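Local coordinates for protein mannosephosphate isomerase, putative (Archaeoglobus fulgidus, PDB 1ZX5) that probably interconverts mannose 6-phosphate and fructose 6-phosphate as a zinc-dependent isomerase of the type 1 mannose-6-phosphate isomerase family, at residues S94-V98 and F153-L157. Sequence-based numbering, arbitrary orientation.
Sequences SPTQV and FKTLL. With LFR (beta-L-fructofuranose), chain B; ACY (acetic acid), chain I.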
# COMPACT_ATOMS: atom_id res chain seq x y z
N SER A 94 -14.04 -3.63 -10.40
CA SER A 94 -14.30 -4.92 -11.00
C SER A 94 -13.36 -5.92 -10.36
O SER A 94 -12.31 -5.52 -9.86
CB SER A 94 -14.01 -4.89 -12.49
OG SER A 94 -14.83 -3.93 -13.09
N PRO A 95 -13.72 -7.22 -10.39
CA PRO A 95 -12.83 -8.20 -9.77
C PRO A 95 -11.45 -8.27 -10.45
O PRO A 95 -11.35 -8.31 -11.68
CB PRO A 95 -13.59 -9.53 -9.91
CG PRO A 95 -14.63 -9.29 -10.95
CD PRO A 95 -14.93 -7.83 -10.96
N THR A 96 -10.40 -8.26 -9.64
CA THR A 96 -9.05 -8.52 -10.13
C THR A 96 -8.88 -10.04 -10.26
O THR A 96 -9.60 -10.80 -9.61
CB THR A 96 -7.98 -7.89 -9.19
OG1 THR A 96 -8.14 -8.38 -7.85
CG2 THR A 96 -8.09 -6.33 -9.18
N GLN A 97 -7.98 -10.48 -11.14
CA GLN A 97 -7.61 -11.89 -11.21
C GLN A 97 -6.76 -12.25 -9.99
O GLN A 97 -6.07 -11.39 -9.42
CB GLN A 97 -6.89 -12.20 -12.54
CG GLN A 97 -6.37 -13.66 -12.71
CD GLN A 97 -7.46 -14.76 -12.69
OE1 GLN A 97 -7.86 -15.23 -11.62
NE2 GLN A 97 -7.89 -15.18 -13.87
N VAL A 98 -6.83 -13.52 -9.58
CA VAL A 98 -6.00 -14.02 -8.50
C VAL A 98 -4.52 -13.91 -8.88
O VAL A 98 -4.13 -14.23 -10.00
CB VAL A 98 -6.37 -15.48 -8.11
CG1 VAL A 98 -5.43 -16.00 -7.02
CG2 VAL A 98 -7.83 -15.56 -7.62
N PHE A 153 -11.17 -18.44 -10.05
CA PHE A 153 -10.22 -18.91 -9.03
C PHE A 153 -10.47 -18.34 -7.64
O PHE A 153 -10.04 -18.93 -6.64
CB PHE A 153 -8.78 -18.62 -9.46
CG PHE A 153 -8.27 -19.51 -10.56
CD1 PHE A 153 -7.82 -20.80 -10.28
CD2 PHE A 153 -8.26 -19.06 -11.88
CE1 PHE A 153 -7.35 -21.63 -11.29
CE2 PHE A 153 -7.79 -19.88 -12.90
CZ PHE A 153 -7.34 -21.18 -12.60
N LYS A 154 -11.16 -17.20 -7.57
CA LYS A 154 -11.54 -16.59 -6.29
C LYS A 154 -12.44 -17.50 -5.45
O LYS A 154 -12.45 -17.39 -4.23
CB LYS A 154 -12.21 -15.22 -6.49
CG LYS A 154 -11.44 -14.23 -7.37
CD LYS A 154 -11.98 -12.79 -7.25
CE LYS A 154 -13.49 -12.68 -7.50
NZ LYS A 154 -13.93 -13.25 -8.79
N THR A 155 -13.18 -18.41 -6.11
CA THR A 155 -14.00 -19.41 -5.40
C THR A 155 -13.17 -20.38 -4.55
O THR A 155 -13.72 -21.09 -3.71
CB THR A 155 -14.92 -20.25 -6.35
OG1 THR A 155 -14.12 -20.95 -7.31
CG2 THR A 155 -15.94 -19.37 -7.07
N LEU A 156 -11.86 -20.41 -4.77
CA LEU A 156 -10.97 -21.33 -4.04
C LEU A 156 -10.32 -20.66 -2.82
O LEU A 156 -9.61 -21.30 -2.04
CB LEU A 156 -9.89 -21.88 -4.98
CG LEU A 156 -10.38 -22.57 -6.26
CD1 LEU A 156 -9.22 -23.05 -7.11
CD2 LEU A 156 -11.31 -23.77 -5.95
N LEU A 157 -10.59 -19.36 -2.64
CA LEU A 157 -9.92 -18.56 -1.62
C LEU A 157 -10.85 -18.19 -0.46
O LEU A 157 -12.07 -18.16 -0.63
CB LEU A 157 -9.36 -17.26 -2.24
CG LEU A 157 -8.44 -17.32 -3.47
CD1 LEU A 157 -7.88 -15.93 -3.76
CD2 LEU A 157 -7.31 -18.31 -3.28
C1 LFR B . -11.18 -14.97 -12.02
C2 LFR B . -11.77 -13.55 -12.03
C3 LFR B . -11.13 -12.71 -13.14
C4 LFR B . -12.22 -12.38 -14.14
C5 LFR B . -13.50 -13.01 -13.60
C6 LFR B . -14.60 -11.97 -13.40
O1 LFR B . -10.44 -15.28 -10.82
O2 LFR B . -11.62 -12.87 -10.76
O3 LFR B . -10.61 -11.48 -12.66
O4 LFR B . -11.85 -12.95 -15.40
O5 LFR B . -13.17 -13.67 -12.36
O6 LFR B . -15.91 -12.54 -13.34
C ACY I . -6.30 -6.24 -5.16
O ACY I . -6.26 -7.06 -6.12
OXT ACY I . -5.33 -5.56 -4.79
CH3 ACY I . -7.58 -6.02 -4.40
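Val98 lays its CG2 methyl against Phe153 CB, 3.7 Å away, the two side chains crossing at about a right angle; the same methyl meets Leu157 CD1 tip to tip at 3.9 Å. A beta-branched residue suits this spot because its two methyls spread: CG2 lies in the angle between Phe153, Lys154 and Leu157, while CG1, anti to the backbone N (chi1 177°), also approaches Leu157 CD1. No hydrogen bond joins the two segments; their polar link is a bound beta-L-fructofuranose. Gln97 CB points away from 153-157, but a bend at chi2 (61°) folds the amide back, where OE1 accepts from sugar O1 at 2.7 Å. That oxygen also accepts from Val98 N at 2.9 Å, in the carbonyl plane and on a lone pair, so the backbone helps to fix the amide's rotation. Replacing Gln97 with an alanine is likely to leave Val98 N and sugar O1 without this acceptor and open a gap beside the sugar. Phe153 N adds only a weak bond to O1. Lys154 is long and flexible enough to pass along the sugar: bent at chi3 and chi4, it brings NZ within 3.1 Å of sugar O2, which in turn donates to Thr96 O at 3.1 Å. The ammonium also forms a salt bridge with Asp152, which probably steadies its charge. The rigid ring of Pro95 packs CB 3.9 Å from NZ and offers CG to sugar C6 at 3.6 Å. Asp150 adds a further hydrogen bond to the sugar, and both segments together line the beta-L-fructofuranose pocket, in a domain of the cupin clan.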